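Local coordinates for FBP protein (Leishmania major, PDB 5OFU), which probably hydrolyses fructose 1,6-bisphosphate to fructose 6-phosphate and phosphate, as a magnesium-dependent tetrameric class 1 fructose-1,6-bisphosphatase, at residues A168-Y173 / S251-I256; K224-F229 / Y268-N273; G277-L282 / T318-G323. All coordinates share one frame; numbering follows the deposited sequence.

Interactions 1, 2 and 3 meet at the same bound fructose 6-phosphate, and each gives it hydrogen bonds from one residue: Met252, Tyr268 and Lys278 respectively. Interaction 3 lies between the other two, its centre about 14 Å from that of interaction 1 and about 13 Å from that of interaction 2, while the centres of 1 and 2 are about 24 Å apart. Met252 CE packs on Leu279 CD1 at 3.6 Å, joining interactions 1 and 3. A probable hydrogen bond from Tyr268 N to Val320 O, 3.0 Å, ties strand 265-268 to strand 317-323. Asp121, Asn218 and Tyr248 of the same chain, with Arg247 of the second subunit, also hydrogen-bond the ligand.

Interaction 1. Residues A168-Y173 / S251-I256; sequences AGYAVY and SMVGDI. With F6P (6-O-phosphono-beta-D-fructofuranose), chain F.
Tyr170 and Val253 pass each other in opposite directions where strand 168-173 meets the first turn of helix 252-256, the two axes 8.2 Å apart and turned 94° to one another. Tyr170 CB lies 4.0 Å from Val253 CG1, and the ring, swung between the backbone N and the carbonyl carbon (chi1 63°), then runs alongside that methyl. Tyr170 CD1 comes nearest to Val253 CG1, at 3.5 Å, and by CE1 the ring is already leaving it. The tip goes beyond the valine altogether: OH is hydrogen-bonded to His257 ND1, one residue past the helical segment, while Met288 and Ile291 of helix 281-294 also pack on the tyrosine.

The same methyl also meets the next two strand residues. Val253 CG1 touches Val172 CB at 3.8 Å and approaches the carbonyl oxygen of Ala171, Ala171 O, to 3.5 Å, so three consecutive strand residues meet on one carbon. Farther along, Val172 CG2 lies 4.4 Å from Gly254 CA.

Just beside this apolar contact the helix presents its N-terminal N-H groups. Met252 N donates to O3 of fructose 6-phosphate at 2.8 Å, an almost straight bond (176°). The backbone N of the following valine is hydrogen-bonded to Asp121 OD2, and Asp121 itself binds both the sugar phosphate and a manganese ion. The chemistry is therefore divided: apolar contacts pack the start of the helix on the strand, while its N-H groups, probably made better donors by the helix dipole, face the sugar and the metal-binding aspartate.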
loop_
_atom_site.group_PDB
_atom_site.type_symbol
_atom_site.label_atom_id
_atom_site.label_comp_id
_atom_site.label_asym_id
_atom_site.label_seq_id
_atom_site.Cartn_x
_atom_site.Cartn_y
_atom_site.Cartn_z
ATOM N N ALA A 168 4.823 -1.923 -28.878
ATOM C CA ALA A 168 4.358 -3.149 -28.228
ATOM C C ALA A 168 4.828 -3.160 -26.791
ATOM O O ALA A 168 5.848 -2.544 -26.459
ATOM C CB ALA A 168 4.883 -4.381 -28.951
ATOM N N GLY A 169 4.082 -3.854 -25.939
ATOM C CA GLY A 169 4.509 -4.049 -24.565
ATOM C C GLY A 169 3.749 -5.144 -23.856
ATOM O O GLY A 169 2.731 -5.647 -24.356
ATOM N N TYR A 170 4.256 -5.532 -22.692
ATOM C CA TYR A 170 3.498 -6.375 -21.784
ATOM C C TYR A 170 3.672 -5.901 -20.357
ATOM O O TYR A 170 4.604 -5.153 -20.049
ATOM C CB TYR A 170 3.884 -7.864 -21.929
ATOM C CG TYR A 170 5.317 -8.206 -21.581
ATOM C CD1 TYR A 170 5.720 -8.337 -20.253
ATOM C CD2 TYR A 170 6.266 -8.423 -22.578
ATOM C CE1 TYR A 170 7.031 -8.653 -19.930
ATOM C CE2 TYR A 170 7.578 -8.728 -22.261
ATOM C CZ TYR A 170 7.948 -8.858 -20.936
ATOM O OH TYR A 170 9.238 -9.166 -20.595
ATOM N N ALA A 171 2.757 -6.350 -19.506
ATOM C CA ALA A 171 2.886 -6.238 -18.059
ATOM C C ALA A 171 2.852 -7.650 -17.492
ATOM O O ALA A 171 1.966 -8.433 -17.824
ATOM C CB ALA A 171 1.753 -5.406 -17.485
ATOM N N VAL A 172 3.850 -7.997 -16.687
ATOM C CA VAL A 172 3.875 -9.285 -15.964
ATOM C C VAL A 172 3.480 -9.018 -14.521
ATOM O O VAL A 172 4.091 -8.191 -13.825
ATOM C CB VAL A 172 5.232 -10.018 -16.112
ATOM C CG1 VAL A 172 6.410 -9.151 -15.739
ATOM C CG2 VAL A 172 5.293 -11.307 -15.307
ATOM N N TYR A 173 2.386 -9.650 -14.103
ATOM C CA TYR A 173 1.921 -9.590 -12.718
ATOM C C TYR A 173 2.450 -10.852 -12.033
ATOM O O TYR A 173 1.792 -11.887 -12.018
ATOM C CB TYR A 173 0.394 -9.521 -12.669
ATOM C CG TYR A 173 -0.203 -8.463 -13.575
ATOM C CD1 TYR A 173 -0.039 -7.107 -13.309
ATOM C CD2 TYR A 173 -0.936 -8.826 -14.696
ATOM C CE1 TYR A 173 -0.597 -6.136 -14.139
ATOM C CE2 TYR A 173 -1.484 -7.870 -15.541
ATOM C CZ TYR A 173 -1.313 -6.528 -15.257
ATOM O OH TYR A 173 -1.871 -5.584 -16.093
ATOM N N SER A 251 1.702 -19.190 -18.590
ATOM C CA SER A 251 1.335 -17.853 -19.030
ATOM C C SER A 251 2.435 -17.387 -19.957
ATOM O O SER A 251 3.599 -17.312 -19.555
ATOM C CB SER A 251 1.205 -16.898 -17.847
ATOM O OG SER A 251 0.338 -17.449 -16.864
ATOM N N MET A 252 2.059 -17.083 -21.196
ATOM C CA MET A 252 3.002 -16.637 -22.207
ATOM C C MET A 252 3.833 -15.428 -21.736
ATOM O O MET A 252 5.035 -15.377 -21.971
ATOM C CB MET A 252 2.263 -16.284 -23.496
ATOM C CG MET A 252 3.202 -15.987 -24.652
ATOM S SD MET A 252 2.438 -15.023 -25.961
ATOM C CE MET A 252 3.720 -15.118 -27.222
ATOM N N VAL A 253 3.191 -14.487 -21.044
ATOM C CA VAL A 253 3.870 -13.288 -20.560
ATOM C C VAL A 253 4.908 -13.649 -19.510
ATOM O O VAL A 253 6.018 -13.134 -19.553
ATOM C CB VAL A 253 2.883 -12.232 -20.026
ATOM C CG1 VAL A 253 3.624 -11.031 -19.458
ATOM C CG2 VAL A 253 1.976 -11.749 -21.152
ATOM N N GLY A 254 4.561 -14.549 -18.597
ATOM C CA GLY A 254 5.525 -15.055 -17.619
ATOM C C GLY A 254 6.711 -15.770 -18.254
ATOM O O GLY A 254 7.854 -15.473 -17.938
ATOM N N ASP A 255 6.435 -16.706 -19.150
ATOM C CA ASP A 255 7.485 -17.499 -19.792
ATOM C C ASP A 255 8.399 -16.641 -20.674
ATOM O O ASP A 255 9.623 -16.785 -20.627
ATOM C CB ASP A 255 6.875 -18.656 -20.604
ATOM C CG ASP A 255 6.242 -19.737 -19.717
ATOM O OD1 ASP A 255 6.920 -20.209 -18.773
ATOM O OD2 ASP A 255 5.067 -20.135 -19.971
ATOM N N ILE A 256 7.805 -15.744 -21.467
ATOM C CA ILE A 256 8.575 -14.811 -22.322
ATOM C C ILE A 256 9.442 -13.864 -21.499
ATOM O O ILE A 256 10.593 -13.608 -21.854
ATOM C CB ILE A 256 7.653 -14.016 -23.286
ATOM C CG1 ILE A 256 7.070 -14.960 -24.363
ATOM C CG2 ILE A 256 8.384 -12.849 -23.966
ATOM C CD1 ILE A 256 8.038 -15.351 -25.459
HETATM O O1 F6P F . -4.308 -18.545 -24.461
HETATM C C1 F6P F . -2.979 -18.023 -24.329
HETATM C C2 F6P F . -2.281 -18.716 -23.166
HETATM O O2 F6P F . -2.994 -18.408 -21.961
HETATM C C3 F6P F . -0.811 -18.321 -23.038
HETATM O O3 F6P F . -0.584 -17.387 -21.982
HETATM C C4 F6P F . -0.067 -19.612 -22.764
HETATM O O4 F6P F . 1.212 -19.673 -23.394
HETATM C C5 F6P F . -0.981 -20.680 -23.318
HETATM O O5 F6P F . -2.300 -20.130 -23.388
HETATM C C6 F6P F . -1.000 -21.918 -22.448
HETATM O O6 F6P F . -1.603 -22.943 -23.232
HETATM P P F6P F . -1.573 -24.486 -22.783
HETATM O O1P F6P F . -2.576 -24.565 -21.654
HETATM O O2P F6P F . -0.135 -24.733 -22.383
HETATM O O3P F6P F . -2.046 -25.166 -24.034
#

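Interaction 2. Residues K224-F229 / Y268-N273; sequences KWEPWF and YPKDAN. With F6P (6-O-phosphono-beta-D-fructofuranose), chain F.
Lys224 meets the loop first, through both backbone and side chain. Its carbonyl O accepts the N-H of Ala272 (Ala272 N to Lys224 O 3.0 Å), and its CB packs on the CB atoms of Asp271 and Ala272. The chain then bends at CG-CD (chi3 -79°), bringing NZ to the amide oxygen of Asn273, with Lys224 NZ to Asn273 OD1 3.2 Å.

Trp225 lays one indole face against Pro269, whose CG sits 3.8 Å from the centroid of the five-membered ring in a CH-pi contact, while Asp271 CB meets the ring edge. A water hydrogen-bonded to Pro269 O and Asp271 OD2 takes a weak bond from Trp225 NE1; Asp271 OD1 accepts from Gln274 N.

Glu226 N reaches Lys270 O through a second water. Its side chain slants across that of Lys270, Glu226 OE1 3.6 Å from Lys270 CD.

Phe229 adds a second face, so Pro269 CG sits in the corner between two rings. The proline directly follows Tyr268, whose OH donates to O3P of fructose 6-phosphate at 2.7 Å. CH-pi contacts, a backbone bond, an ammonium-amide bond and two waters carry the contact; nearby opposite charges probably add only long-range attraction.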
loop_
_atom_site.group_PDB
_atom_site.type_symbol
_atom_site.label_atom_id
_atom_site.label_comp_id
_atom_site.label_asym_id
_atom_site.label_seq_id
_atom_site.Cartn_x
_atom_site.Cartn_y
_atom_site.Cartn_z
ATOM N N LYS A 224 1.032 -35.294 -30.134
ATOM C CA LYS A 224 0.344 -34.634 -31.251
ATOM C C LYS A 224 1.230 -33.704 -32.092
ATOM O O LYS A 224 0.732 -33.087 -33.037
ATOM C CB LYS A 224 -0.867 -33.867 -30.722
ATOM C CG LYS A 224 -1.958 -34.768 -30.168
ATOM C CD LYS A 224 -3.062 -33.955 -29.517
ATOM C CE LYS A 224 -2.667 -33.477 -28.121
ATOM N NZ LYS A 224 -3.742 -32.676 -27.461
ATOM N N TRP A 225 2.526 -33.617 -31.781
ATOM C CA TRP A 225 3.449 -32.739 -32.529
ATOM C C TRP A 225 3.952 -33.345 -33.837
ATOM O O TRP A 225 3.904 -34.554 -34.039
ATOM C CB TRP A 225 4.667 -32.366 -31.676
ATOM C CG TRP A 225 4.377 -31.454 -30.532
ATOM C CD1 TRP A 225 3.318 -30.602 -30.400
ATOM C CD2 TRP A 225 5.177 -31.280 -29.356
ATOM N NE1 TRP A 225 3.399 -29.927 -29.208
ATOM C CE2 TRP A 225 4.529 -30.325 -28.547
ATOM C CE3 TRP A 225 6.374 -31.849 -28.901
ATOM C CZ2 TRP A 225 5.036 -29.923 -27.319
ATOM C CZ3 TRP A 225 6.879 -31.441 -27.668
ATOM C CH2 TRP A 225 6.211 -30.486 -26.899
ATOM N N GLU A 226 4.457 -32.476 -34.706
ATOM C CA GLU A 226 5.105 -32.876 -35.943
ATOM C C GLU A 226 6.433 -33.560 -35.606
ATOM O O GLU A 226 7.091 -33.173 -34.636
ATOM C CB GLU A 226 5.377 -31.666 -36.840
ATOM C CG GLU A 226 4.138 -30.952 -37.347
ATOM C CD GLU A 226 4.474 -29.803 -38.284
ATOM O OE1 GLU A 226 4.876 -28.717 -37.808
ATOM O OE2 GLU A 226 4.324 -29.979 -39.513
ATOM N N PRO A 227 6.829 -34.575 -36.404
ATOM C CA PRO A 227 8.055 -35.345 -36.108
ATOM C C PRO A 227 9.336 -34.517 -35.947
ATOM O O PRO A 227 10.159 -34.835 -35.087
ATOM C CB PRO A 227 8.172 -36.281 -37.308
ATOM C CG PRO A 227 6.767 -36.471 -37.764
ATOM C CD PRO A 227 6.102 -35.149 -37.561
ATOM N N TRP A 228 9.500 -33.475 -36.762
ATOM C CA TRP A 228 10.677 -32.599 -36.658
ATOM C C TRP A 228 10.788 -31.938 -35.272
ATOM O O TRP A 228 11.896 -31.826 -34.737
ATOM C CB TRP A 228 10.716 -31.549 -37.789
ATOM C CG TRP A 228 9.804 -30.352 -37.617
ATOM C CD1 TRP A 228 8.578 -30.161 -38.192
ATOM C CD2 TRP A 228 10.062 -29.182 -36.824
ATOM N NE1 TRP A 228 8.054 -28.952 -37.800
ATOM C CE2 TRP A 228 8.942 -28.335 -36.954
ATOM C CE3 TRP A 228 11.124 -28.779 -36.001
ATOM C CZ2 TRP A 228 8.855 -27.106 -36.296
ATOM C CZ3 TRP A 228 11.041 -27.551 -35.354
ATOM C CH2 TRP A 228 9.911 -26.732 -35.504
ATOM N N PHE A 229 9.652 -31.531 -34.693
ATOM C CA PHE A 229 9.653 -30.908 -33.367
ATOM C C PHE A 229 9.889 -31.912 -32.254
ATOM O O PHE A 229 10.603 -31.617 -31.297
ATOM C CB PHE A 229 8.363 -30.118 -33.090
ATOM C CG PHE A 229 8.496 -29.160 -31.933
ATOM C CD1 PHE A 229 9.168 -27.954 -32.083
ATOM C CD2 PHE A 229 8.012 -29.499 -30.678
ATOM C CE1 PHE A 229 9.324 -27.096 -31.006
ATOM C CE2 PHE A 229 8.165 -28.644 -29.596
ATOM C CZ PHE A 229 8.824 -27.450 -29.758
ATOM N N TYR A 268 5.351 -22.651 -28.846
ATOM C CA TYR A 268 4.030 -23.231 -28.928
ATOM C C TYR A 268 3.824 -23.647 -30.385
ATOM O O TYR A 268 3.365 -22.848 -31.200
ATOM C CB TYR A 268 2.957 -22.266 -28.429
ATOM C CG TYR A 268 1.756 -23.031 -27.930
ATOM C CD1 TYR A 268 1.038 -23.857 -28.790
ATOM C CD2 TYR A 268 1.349 -22.958 -26.586
ATOM C CE1 TYR A 268 -0.044 -24.586 -28.348
ATOM C CE2 TYR A 268 0.259 -23.693 -26.141
ATOM C CZ TYR A 268 -0.427 -24.505 -27.037
ATOM O OH TYR A 268 -1.515 -25.234 -26.658
ATOM N N PRO A 269 4.176 -24.906 -30.718
ATOM C CA PRO A 269 4.195 -25.372 -32.101
ATOM C C PRO A 269 2.820 -25.819 -32.594
ATOM O O PRO A 269 1.828 -25.724 -31.869
ATOM C CB PRO A 269 5.151 -26.564 -32.031
ATOM C CG PRO A 269 4.853 -27.157 -30.711
ATOM C CD PRO A 269 4.510 -26.008 -29.795
ATOM N N LYS A 270 2.779 -26.314 -33.822
ATOM C CA LYS A 270 1.576 -26.922 -34.365
ATOM C C LYS A 270 1.319 -28.261 -33.677
ATOM O O LYS A 270 2.249 -28.902 -33.181
ATOM C CB LYS A 270 1.735 -27.190 -35.856
ATOM C CG LYS A 270 1.994 -25.973 -36.699
ATOM C CD LYS A 270 2.144 -26.366 -38.155
ATOM C CE LYS A 270 2.429 -25.143 -38.999
ATOM N NZ LYS A 270 2.128 -25.403 -40.432
ATOM N N ASP A 271 0.058 -28.675 -33.650
ATOM C CA ASP A 271 -0.280 -30.039 -33.276
ATOM C C ASP A 271 -1.522 -30.528 -34.024
ATOM O O ASP A 271 -2.208 -29.740 -34.661
ATOM C CB ASP A 271 -0.372 -30.204 -31.741
ATOM C CG ASP A 271 -1.552 -29.465 -31.110
ATOM O OD1 ASP A 271 -2.717 -29.860 -31.358
ATOM O OD2 ASP A 271 -1.312 -28.535 -30.298
ATOM N N ALA A 272 -1.775 -31.833 -33.968
ATOM C CA ALA A 272 -2.923 -32.450 -34.642
ATOM C C ALA A 272 -4.238 -31.682 -34.461
ATOM O O ALA A 272 -4.973 -31.504 -35.423
ATOM C CB ALA A 272 -3.087 -33.894 -34.184
ATOM N N ASN A 273 -4.515 -31.216 -33.243
ATOM C CA ASN A 273 -5.757 -30.464 -32.938
ATOM C C ASN A 273 -5.664 -28.959 -33.249
ATOM O O ASN A 273 -6.682 -28.317 -33.492
ATOM C CB ASN A 273 -6.146 -30.623 -31.465
ATOM C CG ASN A 273 -6.170 -32.070 -31.011
ATOM O OD1 ASN A 273 -5.842 -32.368 -29.868
ATOM N ND2 ASN A 273 -6.543 -32.977 -31.905
HETATM O O1 F6P F . -4.308 -18.545 -24.461
HETATM C C1 F6P F . -2.979 -18.023 -24.329
HETATM C C2 F6P F . -2.281 -18.716 -23.166
HETATM O O2 F6P F . -2.994 -18.408 -21.961
HETATM C C3 F6P F . -0.811 -18.321 -23.038
HETATM O O3 F6P F . -0.584 -17.387 -21.982
HETATM C C4 F6P F . -0.067 -19.612 -22.764
HETATM O O4 F6P F . 1.212 -19.673 -23.394
HETATM C C5 F6P F . -0.981 -20.680 -23.318
HETATM O O5 F6P F . -2.300 -20.130 -23.388
HETATM C C6 F6P F . -1.000 -21.918 -22.448
HETATM O O6 F6P F . -1.603 -22.943 -23.232
HETATM P P F6P F . -1.573 -24.486 -22.783
HETATM O O1P F6P F . -2.576 -24.565 -21.654
HETATM O O2P F6P F . -0.135 -24.733 -22.383
HETATM O O3P F6P F . -2.046 -25.166 -24.034
HETATM O O HOH W 1 1.228 -27.464 -29.910
HETATM O O HOH W 2 4.776 -29.912 -33.832
#

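Interaction 3. Residues G277-L282 / T318-G323; sequences GKLRLL and TPVYFG. With F6P (6-O-phosphono-beta-D-fructofuranose), chain F.
One direct backbone bond joins Leu279 and Thr318, Thr318 N to Leu279 O at 3.0 Å, and a water fills in beside it by accepting from Leu279 N and donating to Thr318 O at 2.8 Å.

Leu279 and Val320 cross at about a right angle, Leu279 CD1 reaching Val320 CG2 at 3.6 Å; Leu279 CD2 lies 4.1 Å from C1 of fructose 6-phosphate. Farther on, Leu281 CD1 meets Thr318 CG2 at 4.0 Å. The hydroxyl of that threonine is turned to its own strand, where OG1 donates to Pro319 O.

The Lys278 side chain sets off away from residues 318-323. With CG trans to the backbone N (chi1 -170°) and the rest of the chain fully extended, it carries its ammonium to the sugar: Lys278 NZ donates to ring oxygen O5 of fructose 6-phosphate at 2.8 Å and to ester oxygen O6 at 3.0 Å, with a weak third bond to O1. The next residue but one, Arg280, pairs with Glu97, and its backbone N bonds to Glu284; both glutamates are manganese ligands. A short connection leading from a sugar-binding lysine into a helix with a metal-binding glutamate belongs to the active site of class 1 fructose-1,6-bisphosphatases.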
loop_
_atom_site.group_PDB
_atom_site.type_symbol
_atom_site.label_atom_id
_atom_site.label_comp_id
_atom_site.label_asym_id
_atom_site.label_seq_id
_atom_site.Cartn_x
_atom_site.Cartn_y
_atom_site.Cartn_z
ATOM N N GLY A 277 -1.205 -23.721 -34.675
ATOM C CA GLY A 277 -0.808 -23.338 -33.311
ATOM C C GLY A 277 -1.967 -22.826 -32.468
ATOM O O GLY A 277 -3.121 -22.892 -32.891
ATOM N N LYS A 278 -1.661 -22.295 -31.285
ATOM C CA LYS A 278 -2.679 -21.725 -30.393
ATOM C C LYS A 278 -2.714 -20.182 -30.361
ATOM O O LYS A 278 -3.790 -19.597 -30.305
ATOM C CB LYS A 278 -2.501 -22.248 -28.964
ATOM C CG LYS A 278 -3.659 -21.894 -28.052
ATOM C CD LYS A 278 -3.365 -22.219 -26.601
ATOM C CE LYS A 278 -4.529 -21.781 -25.723
ATOM N NZ LYS A 278 -4.222 -21.921 -24.278
ATOM N N LEU A 279 -1.553 -19.537 -30.350
ATOM C CA LEU A 279 -1.474 -18.126 -29.964
ATOM C C LEU A 279 -1.939 -17.231 -31.101
ATOM O O LEU A 279 -1.597 -17.472 -32.254
ATOM C CB LEU A 279 -0.052 -17.750 -29.541
ATOM C CG LEU A 279 0.618 -18.688 -28.526
ATOM C CD1 LEU A 279 1.965 -18.126 -28.121
ATOM C CD2 LEU A 279 -0.248 -18.932 -27.300
ATOM N N ARG A 280 -2.719 -16.201 -30.765
ATOM C CA ARG A 280 -3.235 -15.260 -31.756
ATOM C C ARG A 280 -2.154 -14.318 -32.283
ATOM O O ARG A 280 -1.268 -13.892 -31.537
ATOM C CB ARG A 280 -4.399 -14.445 -31.202
ATOM C CG ARG A 280 -5.769 -15.053 -31.463
ATOM C CD ARG A 280 -5.957 -16.363 -30.735
ATOM N NE ARG A 280 -7.322 -16.511 -30.204
ATOM C CZ ARG A 280 -8.364 -17.046 -30.839
ATOM N NH1 ARG A 280 -8.261 -17.527 -32.079
ATOM N NH2 ARG A 280 -9.528 -17.098 -30.202
ATOM N N LEU A 281 -2.238 -14.005 -33.580
ATOM C CA LEU A 281 -1.204 -13.220 -34.261
ATOM C C LEU A 281 -1.225 -11.764 -33.816
ATOM O O LEU A 281 -0.211 -11.246 -33.371
ATOM C CB LEU A 281 -1.354 -13.320 -35.784
ATOM C CG LEU A 281 -0.325 -12.584 -36.664
ATOM C CD1 LEU A 281 1.101 -13.042 -36.424
ATOM C CD2 LEU A 281 -0.687 -12.758 -38.130
ATOM N N LEU A 282 -2.380 -11.121 -33.947
ATOM C CA LEU A 282 -2.529 -9.697 -33.602
ATOM C C LEU A 282 -2.400 -9.390 -32.110
ATOM O O LEU A 282 -1.794 -8.378 -31.718
ATOM C CB LEU A 282 -3.899 -9.180 -34.022
ATOM C CG LEU A 282 -4.087 -8.738 -35.454
ATOM C CD1 LEU A 282 -5.558 -8.390 -35.629
ATOM C CD2 LEU A 282 -3.198 -7.547 -35.783
ATOM N N THR A 318 -1.077 -18.646 -34.966
ATOM C CA THR A 318 0.252 -18.945 -35.515
ATOM C C THR A 318 1.082 -19.726 -34.514
ATOM O O THR A 318 0.967 -19.505 -33.310
ATOM C CB THR A 318 1.043 -17.677 -35.894
ATOM O OG1 THR A 318 2.391 -18.027 -36.221
ATOM C CG2 THR A 318 1.069 -16.657 -34.753
ATOM N N PRO A 319 1.900 -20.672 -35.003
ATOM C CA PRO A 319 2.868 -21.263 -34.084
ATOM C C PRO A 319 3.928 -20.233 -33.733
ATOM O O PRO A 319 4.094 -19.260 -34.483
ATOM C CB PRO A 319 3.468 -22.415 -34.895
ATOM C CG PRO A 319 3.239 -22.059 -36.312
ATOM C CD PRO A 319 1.957 -21.289 -36.344
ATOM N N VAL A 320 4.618 -20.423 -32.607
ATOM C CA VAL A 320 5.699 -19.518 -32.225
ATOM C C VAL A 320 6.933 -20.263 -31.778
ATOM O O VAL A 320 6.828 -21.298 -31.140
ATOM C CB VAL A 320 5.269 -18.494 -31.132
ATOM C CG1 VAL A 320 4.082 -17.674 -31.608
ATOM C CG2 VAL A 320 4.946 -19.160 -29.816
ATOM N N TYR A 321 8.092 -19.729 -32.156
ATOM C CA TYR A 321 9.400 -20.198 -31.699
ATOM C C TYR A 321 10.220 -18.948 -31.410
ATOM O O TYR A 321 10.824 -18.362 -32.315
ATOM C CB TYR A 321 10.063 -21.076 -32.776
ATOM C CG TYR A 321 9.111 -22.102 -33.369
ATOM C CD1 TYR A 321 8.878 -23.324 -32.731
ATOM C CD2 TYR A 321 8.418 -21.839 -34.539
ATOM C CE1 TYR A 321 7.994 -24.251 -33.255
ATOM C CE2 TYR A 321 7.532 -22.767 -35.077
ATOM C CZ TYR A 321 7.326 -23.972 -34.431
ATOM O OH TYR A 321 6.462 -24.890 -34.976
ATOM N N PHE A 322 10.172 -18.496 -30.161
ATOM C CA PHE A 322 10.660 -17.163 -29.767
ATOM C C PHE A 322 11.824 -17.342 -28.818
ATOM O O PHE A 322 11.766 -18.206 -27.949
ATOM C CB PHE A 322 9.553 -16.390 -29.016
ATOM C CG PHE A 322 8.457 -15.818 -29.888
ATOM C CD1 PHE A 322 8.293 -16.177 -31.226
ATOM C CD2 PHE A 322 7.539 -14.927 -29.334
ATOM C CE1 PHE A 322 7.267 -15.639 -31.992
ATOM C CE2 PHE A 322 6.516 -14.373 -30.101
ATOM C CZ PHE A 322 6.373 -14.731 -31.427
ATOM N N GLY A 323 12.875 -16.539 -28.954
ATOM C CA GLY A 323 13.896 -16.503 -27.912
ATOM C C GLY A 323 15.290 -16.149 -28.353
ATOM O O GLY A 323 15.478 -15.351 -29.266
HETATM O O1 F6P F . -4.308 -18.545 -24.461
HETATM C C1 F6P F . -2.979 -18.023 -24.329
HETATM C C2 F6P F . -2.281 -18.716 -23.166
HETATM O O2 F6P F . -2.994 -18.408 -21.961
HETATM C C3 F6P F . -0.811 -18.321 -23.038
HETATM O O3 F6P F . -0.584 -17.387 -21.982
HETATM C C4 F6P F . -0.067 -19.612 -22.764
HETATM O O4 F6P F . 1.212 -19.673 -23.394
HETATM C C5 F6P F . -0.981 -20.680 -23.318
HETATM O O5 F6P F . -2.300 -20.130 -23.388
HETATM C C6 F6P F . -1.000 -21.918 -22.448
HETATM O O6 F6P F . -1.603 -22.943 -23.232
HETATM P P F6P F . -1.573 -24.486 -22.783
HETATM O O1P F6P F . -2.576 -24.565 -21.654
HETATM O O2P F6P F . -0.135 -24.733 -22.383
HETATM O O3P F6P F . -2.046 -25.166 -24.034
HETATM O O HOH W 3 0.824 -21.210 -31.112
#